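Local coordinates for protein extracellular ligand-binding receptor (Rhodopseudomonas palustris, PDB 3SG0) that probably captures small aromatic acids such as benzoylformate in the periplasm, as a solute-binding protein of the leucine-binding family serving transport, at residues V51-K56 with V292-A297; E253-G258 with G380-K385; K288-D293 with H310-M315. One frame throughout, in Å; residues are numbered along the deposited sequence.

Interaction 1 of 3, residues V51-K56 with V292-A297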
loop_
_atom_site.group_PDB
_atom_site.type_symbol
_atom_site.label_atom_id
_atom_site.label_comp_id
_atom_site.label_asym_id
_atom_site.label_seq_id
_atom_site.Cartn_x
_atom_site.Cartn_y
_atom_site.Cartn_z
ATOM N N VAL A 51 -9.290 12.454 -3.203
ATOM C CA VAL A 51 -9.850 13.298 -2.149
ATOM C C VAL A 51 -11.222 13.858 -2.534
ATOM O O VAL A 51 -12.153 13.835 -1.728
ATOM C CB VAL A 51 -8.885 14.443 -1.769
ATOM C CG1 VAL A 51 -9.524 15.361 -0.729
ATOM C CG2 VAL A 51 -7.576 13.876 -1.243
ATOM N N ALA A 52 -11.354 14.335 -3.769
ATOM C CA ALA A 52 -12.595 14.954 -4.222
ATOM C C ALA A 52 -13.767 13.979 -4.286
ATOM O O ALA A 52 -14.926 14.401 -4.393
ATOM C CB ALA A 52 -12.386 15.615 -5.577
ATOM N N ALA A 53 -13.475 12.682 -4.243
ATOM C CA ALA A 53 -14.506 11.653 -4.317
ATOM C C ALA A 53 -14.993 11.213 -2.942
ATOM O O ALA A 53 -15.943 10.451 -2.840
ATOM C CB ALA A 53 -13.998 10.445 -5.105
ATOM N N LEU A 54 -14.341 11.690 -1.885
ATOM C CA LEU A 54 -14.651 11.241 -0.530
ATOM C C LEU A 54 -15.928 11.888 -0.008
ATOM O O LEU A 54 -16.281 12.983 -0.427
ATOM C CB LEU A 54 -13.479 11.536 0.404
ATOM C CG LEU A 54 -12.169 10.839 0.046
ATOM C CD1 LEU A 54 -11.070 11.296 0.985
ATOM C CD2 LEU A 54 -12.322 9.328 0.081
ATOM N N PRO A 55 -16.627 11.207 0.915
ATOM C CA PRO A 55 -17.923 11.712 1.382
ATOM C C PRO A 55 -17.808 13.047 2.117
ATOM O O PRO A 55 -16.929 13.210 2.962
ATOM C CB PRO A 55 -18.414 10.607 2.327
ATOM C CG PRO A 55 -17.200 9.829 2.696
ATOM C CD PRO A 55 -16.289 9.903 1.506
ATOM N N LYS A 56 -18.693 13.985 1.804
ATOM C CA LYS A 56 -18.639 15.313 2.405
ATOM C C LYS A 56 -19.538 15.436 3.630
ATOM O O LYS A 56 -19.536 16.458 4.309
ATOM C CB LYS A 56 -18.974 16.385 1.366
ATOM C CG LYS A 56 -17.770 16.851 0.557
ATOM C CD LYS A 56 -16.883 15.685 0.147
ATOM C CE LYS A 56 -15.571 16.167 -0.453
ATOM N NZ LYS A 56 -14.632 15.060 -0.841
ATOM N N VAL A 292 -14.602 3.225 -8.053
ATOM C CA VAL A 292 -14.377 3.656 -9.429
ATOM C C VAL A 292 -15.438 4.665 -9.872
ATOM O O VAL A 292 -15.119 5.685 -10.491
ATOM C CB VAL A 292 -14.326 2.450 -10.399
ATOM C CG1 VAL A 292 -14.393 2.911 -11.852
ATOM C CG2 VAL A 292 -13.070 1.613 -10.140
ATOM N N ASP A 293 -16.693 4.394 -9.543
ATOM C CA ASP A 293 -17.764 5.293 -9.941
ATOM C C ASP A 293 -17.587 6.666 -9.306
ATOM O O ASP A 293 -17.740 7.694 -9.968
ATOM C CB ASP A 293 -19.132 4.711 -9.570
ATOM C CG ASP A 293 -19.477 3.462 -10.365
ATOM O OD1 ASP A 293 -18.778 3.167 -11.356
ATOM O OD2 ASP A 293 -20.461 2.781 -10.000
ATOM N N ALA A 294 -17.267 6.688 -8.020
ATOM C CA ALA A 294 -17.088 7.956 -7.326
ATOM C C ALA A 294 -15.867 8.697 -7.858
ATOM O O ALA A 294 -15.903 9.910 -8.061
ATOM C CB ALA A 294 -16.974 7.735 -5.832
ATOM N N TYR A 295 -14.781 7.968 -8.092
ATOM C CA TYR A 295 -13.563 8.577 -8.602
ATOM C C TYR A 295 -13.788 9.175 -9.988
ATOM O O TYR A 295 -13.393 10.314 -10.256
ATOM C CB TYR A 295 -12.440 7.547 -8.649
ATOM C CG TYR A 295 -11.107 8.090 -9.095
ATOM C CD1 TYR A 295 -10.120 8.413 -8.166
ATOM C CD2 TYR A 295 -10.819 8.262 -10.450
ATOM C CE1 TYR A 295 -8.890 8.888 -8.571
ATOM C CE2 TYR A 295 -9.590 8.736 -10.863
ATOM C CZ TYR A 295 -8.630 9.050 -9.918
ATOM O OH TYR A 295 -7.395 9.515 -10.292
ATOM N N LYS A 296 -14.417 8.408 -10.874
ATOM C CA LYS A 296 -14.703 8.901 -12.217
ATOM C C LYS A 296 -15.569 10.157 -12.176
ATOM O O LYS A 296 -15.326 11.108 -12.922
ATOM C CB LYS A 296 -15.358 7.812 -13.073
ATOM C CG LYS A 296 -14.376 6.747 -13.541
ATOM C CD LYS A 296 -15.027 5.752 -14.484
ATOM C CE LYS A 296 -13.994 4.800 -15.064
ATOM N NZ LYS A 296 -14.598 3.890 -16.076
ATOM N N ALA A 297 -16.560 10.175 -11.295
ATOM C CA ALA A 297 -17.460 11.318 -11.206
ATOM C C ALA A 297 -16.715 12.574 -10.766
ATOM O O ALA A 297 -17.098 13.691 -11.133
ATOM C CB ALA A 297 -18.612 11.020 -10.265
#

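Interaction 2 of 3, residues E253-G258 with G380-K385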
loop_
_atom_site.group_PDB
_atom_site.type_symbol
_atom_site.label_atom_id
_atom_site.label_comp_id
_atom_site.label_asym_id
_atom_site.label_seq_id
_atom_site.Cartn_x
_atom_site.Cartn_y
_atom_site.Cartn_z
ATOM N N GLU A 253 0.305 2.700 -14.706
ATOM C CA GLU A 253 1.473 3.500 -15.095
ATOM C C GLU A 253 2.720 2.638 -15.247
ATOM O O GLU A 253 3.585 2.918 -16.078
ATOM C CB GLU A 253 1.757 4.601 -14.072
ATOM C CG GLU A 253 0.662 5.632 -13.949
ATOM C CD GLU A 253 1.028 6.763 -13.006
ATOM O OE1 GLU A 253 2.188 7.220 -13.056
ATOM O OE2 GLU A 253 0.161 7.186 -12.218
ATOM N N PHE A 254 2.825 1.600 -14.429
ATOM C CA PHE A 254 3.941 0.664 -14.498
ATOM C C PHE A 254 3.873 -0.144 -15.791
ATOM O O PHE A 254 4.887 -0.370 -16.455
ATOM C CB PHE A 254 3.921 -0.250 -13.267
ATOM C CG PHE A 254 4.929 -1.368 -13.306
ATOM C CD1 PHE A 254 6.217 -1.191 -12.823
ATOM C CD2 PHE A 254 4.576 -2.610 -13.802
ATOM C CE1 PHE A 254 7.125 -2.225 -12.851
ATOM C CE2 PHE A 254 5.482 -3.649 -13.826
ATOM C CZ PHE A 254 6.764 -3.453 -13.349
ATOM N N ILE A 255 2.672 -0.575 -16.160
ATOM C CA ILE A 255 2.485 -1.321 -17.400
ATOM C C ILE A 255 2.849 -0.455 -18.595
ATOM O O ILE A 255 3.554 -0.900 -19.507
ATOM C CB ILE A 255 1.034 -1.838 -17.549
ATOM C CG1 ILE A 255 0.727 -2.872 -16.459
ATOM C CG2 ILE A 255 0.801 -2.425 -18.949
ATOM C CD1 ILE A 255 -0.698 -3.401 -16.485
ATOM N N LYS A 256 2.385 0.788 -18.593
ATOM C CA LYS A 256 2.618 1.688 -19.718
ATOM C C LYS A 256 4.104 2.003 -19.890
ATOM O O LYS A 256 4.640 1.945 -21.001
ATOM C CB LYS A 256 1.822 2.977 -19.529
ATOM C CG LYS A 256 1.966 3.984 -20.661
ATOM C CD LYS A 256 1.109 5.212 -20.391
ATOM C CE LYS A 256 1.388 6.327 -21.382
ATOM N NZ LYS A 256 0.676 7.581 -21.003
ATOM N N LEU A 257 4.766 2.336 -18.792
ATOM C CA LEU A 257 6.182 2.680 -18.841
ATOM C C LEU A 257 7.036 1.453 -19.141
ATOM O O LEU A 257 8.018 1.531 -19.884
ATOM C CB LEU A 257 6.612 3.318 -17.520
ATOM C CG LEU A 257 8.032 3.883 -17.473
ATOM C CD1 LEU A 257 8.174 5.053 -18.445
ATOM C CD2 LEU A 257 8.391 4.309 -16.056
ATOM N N GLY A 258 6.656 0.312 -18.579
ATOM C CA GLY A 258 7.451 -0.895 -18.710
ATOM C C GLY A 258 7.312 -1.595 -20.048
ATOM O O GLY A 258 8.254 -2.238 -20.508
ATOM N N GLY A 380 -0.789 -6.496 -21.356
ATOM C CA GLY A 380 -0.872 -5.119 -20.915
ATOM C C GLY A 380 -1.970 -4.828 -19.907
ATOM O O GLY A 380 -2.410 -3.686 -19.790
ATOM N N ALA A 381 -2.401 -5.848 -19.168
ATOM C CA ALA A 381 -3.384 -5.660 -18.104
ATOM C C ALA A 381 -3.070 -6.559 -16.920
ATOM O O ALA A 381 -2.481 -7.630 -17.086
ATOM C CB ALA A 381 -4.795 -5.942 -18.618
ATOM N N PHE A 382 -3.465 -6.121 -15.726
ATOM C CA PHE A 382 -3.375 -6.964 -14.540
ATOM C C PHE A 382 -4.472 -8.026 -14.557
ATOM O O PHE A 382 -5.655 -7.714 -14.696
ATOM C CB PHE A 382 -3.467 -6.125 -13.265
ATOM C CG PHE A 382 -2.354 -5.130 -13.126
ATOM C CD1 PHE A 382 -1.041 -5.552 -12.994
ATOM C CD2 PHE A 382 -2.621 -3.774 -13.142
ATOM C CE1 PHE A 382 -0.004 -4.631 -12.871
ATOM C CE2 PHE A 382 -1.601 -2.845 -13.022
ATOM C CZ PHE A 382 -0.286 -3.274 -12.887
ATOM N N ARG A 383 -4.067 -9.281 -14.408
ATOM C CA ARG A 383 -4.992 -10.408 -14.450
ATOM C C ARG A 383 -4.705 -11.346 -13.291
ATOM O O ARG A 383 -3.577 -11.410 -12.807
ATOM C CB ARG A 383 -4.813 -11.191 -15.756
ATOM C CG ARG A 383 -4.945 -10.364 -17.030
ATOM C CD ARG A 383 -6.356 -9.842 -17.220
ATOM N NE ARG A 383 -7.340 -10.920 -17.211
ATOM C CZ ARG A 383 -7.687 -11.632 -18.280
ATOM N NH1 ARG A 383 -7.135 -11.383 -19.461
ATOM N NH2 ARG A 383 -8.587 -12.598 -18.167
ATOM N N LEU A 384 -5.710 -12.086 -12.842
ATOM C CA LEU A 384 -5.429 -13.184 -11.929
ATOM C C LEU A 384 -4.560 -14.214 -12.635
ATOM O O LEU A 384 -4.873 -14.644 -13.747
ATOM C CB LEU A 384 -6.712 -13.850 -11.446
ATOM C CG LEU A 384 -7.489 -13.112 -10.364
ATOM C CD1 LEU A 384 -8.721 -13.921 -9.994
ATOM C CD2 LEU A 384 -6.633 -12.867 -9.127
ATOM N N LYS A 385 -3.463 -14.615 -12.005
ATOM C CA LYS A 385 -2.613 -15.655 -12.569
ATOM C C LYS A 385 -3.351 -16.982 -12.536
ATOM O O LYS A 385 -3.936 -17.338 -11.515
ATOM C CB LYS A 385 -1.309 -15.769 -11.784
ATOM C CG LYS A 385 -0.374 -16.861 -12.291
ATOM C CD LYS A 385 0.200 -16.501 -13.651
ATOM C CE LYS A 385 1.112 -17.598 -14.182
ATOM N NZ LYS A 385 0.342 -18.783 -14.640
#

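Interaction 3 of 3, residues K288-D293 with H310-M315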
loop_
_atom_site.group_PDB
_atom_site.type_symbol
_atom_site.label_atom_id
_atom_site.label_comp_id
_atom_site.label_asym_id
_atom_site.label_seq_id
_atom_site.Cartn_x
_atom_site.Cartn_y
_atom_site.Cartn_z
ATOM N N LYS A 288 -15.214 -2.348 -5.488
ATOM C CA LYS A 288 -14.402 -1.664 -6.485
ATOM C C LYS A 288 -15.250 -0.696 -7.299
ATOM O O LYS A 288 -14.828 0.433 -7.560
ATOM C CB LYS A 288 -13.683 -2.664 -7.392
ATOM C CG LYS A 288 -12.805 -2.003 -8.446
ATOM C CD LYS A 288 -11.907 -3.012 -9.164
ATOM C CE LYS A 288 -10.978 -2.313 -10.139
ATOM N NZ LYS A 288 -10.016 -3.261 -10.755
ATOM N N ALA A 289 -16.448 -1.123 -7.686
ATOM C CA ALA A 289 -17.322 -0.269 -8.479
ATOM C C ALA A 289 -17.693 0.998 -7.718
ATOM O O ALA A 289 -17.775 2.070 -8.313
ATOM C CB ALA A 289 -18.567 -1.030 -8.913
ATOM N N ARG A 290 -17.924 0.894 -6.416
ATOM C CA ARG A 290 -18.256 2.067 -5.608
ATOM C C ARG A 290 -17.145 3.109 -5.693
ATOM O O ARG A 290 -17.397 4.304 -5.869
ATOM C CB ARG A 290 -18.488 1.681 -4.146
ATOM C CG ARG A 290 -19.785 0.943 -3.882
ATOM C CD ARG A 290 -20.053 0.831 -2.388
ATOM N NE ARG A 290 -20.114 2.140 -1.744
ATOM C CZ ARG A 290 -19.182 2.623 -0.928
ATOM N NH1 ARG A 290 -18.108 1.900 -0.641
ATOM N NH2 ARG A 290 -19.327 3.827 -0.391
ATOM N N PHE A 291 -15.903 2.653 -5.557
ATOM C CA PHE A 291 -14.750 3.537 -5.652
ATOM C C PHE A 291 -14.588 4.101 -7.055
ATOM O O PHE A 291 -14.454 5.313 -7.237
ATOM C CB PHE A 291 -13.488 2.779 -5.246
ATOM C CG PHE A 291 -12.203 3.457 -5.642
ATOM C CD1 PHE A 291 -11.863 4.702 -5.136
ATOM C CD2 PHE A 291 -11.315 2.826 -6.501
ATOM C CE1 PHE A 291 -10.665 5.304 -5.488
ATOM C CE2 PHE A 291 -10.121 3.415 -6.847
ATOM C CZ PHE A 291 -9.792 4.660 -6.343
ATOM N N VAL A 292 -14.602 3.225 -8.053
ATOM C CA VAL A 292 -14.377 3.656 -9.429
ATOM C C VAL A 292 -15.438 4.665 -9.872
ATOM O O VAL A 292 -15.119 5.685 -10.491
ATOM C CB VAL A 292 -14.326 2.450 -10.399
ATOM C CG1 VAL A 292 -14.393 2.911 -11.852
ATOM C CG2 VAL A 292 -13.070 1.613 -10.140
ATOM N N ASP A 293 -16.693 4.394 -9.543
ATOM C CA ASP A 293 -17.764 5.293 -9.941
ATOM C C ASP A 293 -17.587 6.666 -9.306
ATOM O O ASP A 293 -17.740 7.694 -9.968
ATOM C CB ASP A 293 -19.132 4.711 -9.570
ATOM C CG ASP A 293 -19.477 3.462 -10.365
ATOM O OD1 ASP A 293 -18.778 3.167 -11.356
ATOM O OD2 ASP A 293 -20.461 2.781 -10.000
ATOM N N HIS A 310 -6.320 3.018 -1.601
ATOM C CA HIS A 310 -5.783 2.951 -0.242
ATOM C C HIS A 310 -6.321 4.104 0.588
ATOM O O HIS A 310 -6.536 3.957 1.796
ATOM C CB HIS A 310 -4.256 2.869 -0.290
ATOM C CG HIS A 310 -3.815 1.661 -1.036
ATOM N ND1 HIS A 310 -2.627 1.524 -1.730
ATOM C CD2 HIS A 310 -4.501 0.514 -1.224
ATOM C CE1 HIS A 310 -2.604 0.327 -2.300
ATOM N NE2 HIS A 310 -3.725 -0.303 -2.000
ATOM N N LEU A 311 -6.578 5.240 -0.051
ATOM C CA LEU A 311 -7.267 6.337 0.624
ATOM C C LEU A 311 -8.748 5.987 0.793
ATOM O O LEU A 311 -9.318 6.122 1.879
ATOM C CB LEU A 311 -7.093 7.641 -0.154
ATOM C CG LEU A 311 -7.855 8.848 0.398
ATOM C CD1 LEU A 311 -7.581 9.076 1.877
ATOM C CD2 LEU A 311 -7.513 10.082 -0.418
ATOM N N TRP A 312 -9.369 5.511 -0.281
ATOM C CA TRP A 312 -10.786 5.167 -0.248
ATOM C C TRP A 312 -11.112 4.159 0.866
ATOM O O TRP A 312 -12.021 4.385 1.672
ATOM C CB TRP A 312 -11.212 4.614 -1.606
ATOM C CG TRP A 312 -12.667 4.293 -1.705
ATOM C CD1 TRP A 312 -13.249 3.085 -1.494
ATOM C CD2 TRP A 312 -13.725 5.198 -2.037
ATOM N NE1 TRP A 312 -14.608 3.173 -1.676
ATOM C CE2 TRP A 312 -14.926 4.461 -2.016
ATOM C CE3 TRP A 312 -13.772 6.556 -2.367
ATOM C CZ2 TRP A 312 -16.164 5.039 -2.298
ATOM C CZ3 TRP A 312 -15.004 7.125 -2.649
ATOM C CH2 TRP A 312 -16.180 6.368 -2.612
ATOM N N ASP A 313 -10.387 3.041 0.895
ATOM C CA ASP A 313 -10.643 1.997 1.885
ATOM C C ASP A 313 -10.380 2.522 3.305
ATOM O O ASP A 313 -11.068 2.136 4.249
ATOM C CB ASP A 313 -9.752 0.769 1.649
ATOM C CG ASP A 313 -10.238 -0.166 0.535
ATOM O OD1 ASP A 313 -11.373 -0.016 0.007
ATOM O OD2 ASP A 313 -9.441 -1.090 0.217
ATOM N N SER A 314 -9.363 3.368 3.473
ATOM C CA SER A 314 -9.129 3.966 4.788
ATOM C C SER A 314 -10.361 4.741 5.235
ATOM O O SER A 314 -10.776 4.667 6.396
ATOM C CB SER A 314 -7.919 4.903 4.767
ATOM O OG SER A 314 -6.709 4.201 4.536
HETATM N N MSE A 315 -10.930 5.515 4.314
HETATM C CA MSE A 315 -12.139 6.268 4.627
HETATM C C MSE A 315 -13.358 5.385 4.829
HETATM O O MSE A 315 -14.269 5.775 5.555
HETATM C CB MSE A 315 -12.400 7.358 3.588
HETATM C CG MSE A 315 -11.552 8.598 3.841
HETATM SE SE MSE A 315 -11.779 9.411 5.637
HETATM C CE MSE A 315 -13.700 9.660 5.661
#

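Interaction 1 of 3, residues V51-K56 with V292-A297
A53 meets the backbone of A294 through a single methyl group, and van der Waals contact, methyl against peptide and methyl against methyl, is what joins 51-56 to 292-297. A53 CB lies 3.6 Å from A294 O and 4.0 Å from Y295 N, so it rests against the peptide that joins these two helical residues. The methyls of the two alanines face each other at 4.1 Å, CB to CB. The small side chain of A53 allows a close approach, and the CB of Y295 points away from the loop: the CA atoms of A53 and Y295 are 5.4 Å apart, and the summed buried surface is only 100 Å².

Polar bonds work inside each segment. In 51-56 the backbone N of L54 bonds to V51 O at 3.1 Å, which closes the turn that presents A53. In one of its two conformers K56 folds back, and its NZ donates to L54 O. Regular helical bonds, such as K296 N to V292 O, hold the opposing segment.

The loop leads from helix 41-50 to strand 57-58 at the edge of the mixed sheet, where P55 O bonds to the hydroxyl of Y65. The arrangement docks a helix-to-strand connection on helix 283-298 within the periplasmic binding protein fold.

Interaction 2 of 3, residues E253-G258 with G380-K385
I255 reaches from the helix to both the turn at G380 and the residues that follow it, and its two branches divide the work. From CB, which points at the opposing segment, CG2 stands anti to the backbone N and heads for the turn: it lies 3.6 Å from G380 O and 3.7 Å from G380 CA. The other branch begins with CG1, anti to the carbonyl carbon (chi1 -65°), and turns to the ring of F382, approaching its CZ at 3.7 Å. An extended second torsion then carries CD1 outward over the middle of that ring. This terminal methyl sits 3.6 Å from the ring centroid and 13° off the normal, which meets the geometry of a CH-pi contact over the face. The same methyl also approaches A381 CA at 3.9 Å, so the tip meets the backbone at A381 beside the ring.

F382 supplies the receiving surface although its CB does not aim at the helix; the ring end comes nearer, and the two side chains run alongside each other, pointing opposite ways. At G380 phi is positive (73°), a backbone state that suits a residue without a side chain at the turn.

This is a helix packed on the edge of an antiparallel sheet in the periplasmic binding protein fold, away from the annotated sites. Helix 252-258 leans on strand 381-384, one of the two outer strands, near the turn at G380. Behind this edge, strand 373-378 contributes I377, which touches both F254 and F382, while F254 packs on V228 and Q231 of helix 228-236.

Interaction 3 of 3, residues K288-D293 with H310-M315
W312 contributes the most buried surface to this contact, 104 Å², and lays its indole against F291 and R290 of the facing helix. The first torsion of W312 turns CG away from its backbone N, which carries the ring across to helix 283-298. F291 CB then stands over the five-membered ring, 3.7 Å from its centroid and 7° off the normal, a CH-pi contact on the face. The phenyl ring, by contrast, meets the indole obliquely: CD1 of F291 approaches W312 CG at 3.5 Å, with the planes at 53°.

Both segments are helical, and the pairing joins helix 283-298 to helix 306-328 within the periplasmic binding protein fold. H310, two residues before W312, touches the bound benzoylformate, so the second helix links this packing to the ligand pocket.

In one of its two conformers R290 bends at its third torsion, bringing its guanidinium back toward the indole. There W312 CZ2 lies over one guanidinium face, 3.9 Å from NH2 of R290, and the planes are 44° apart. R290 also belongs to a 3-hydroxypyruvate site seen in this protein, together with T316 and E319, although that ligand is not bound in this chain. Replacing W312 with an alanine would probably leave a gap against F291 and remove a surface on which one conformer of R290 rests. The backbone O of W312 is itself bonded to the hydroxyl of T316.

In the fold
Interactions 1 and 3 share helix 283-298 and touch directly, their centres about 8 Å apart: A294 CB lies 3.6 Å from W312 CH2, and A53 O packs on the same indole. W312 thus joins the partly buried loop contact to the buried helix pair. Interaction 2, partly buried like interaction 1, lies apart, its centre about 24 Å from that of interaction 1 and 20 Å from that of interaction 3, and pairs a helix with the edge of the antiparallel sheet. Their chemistry differs accordingly: methyl against backbone in interaction 1, an aliphatic tip over one ring in interaction 2, and aromatic groups with a guanidinium in interaction 3.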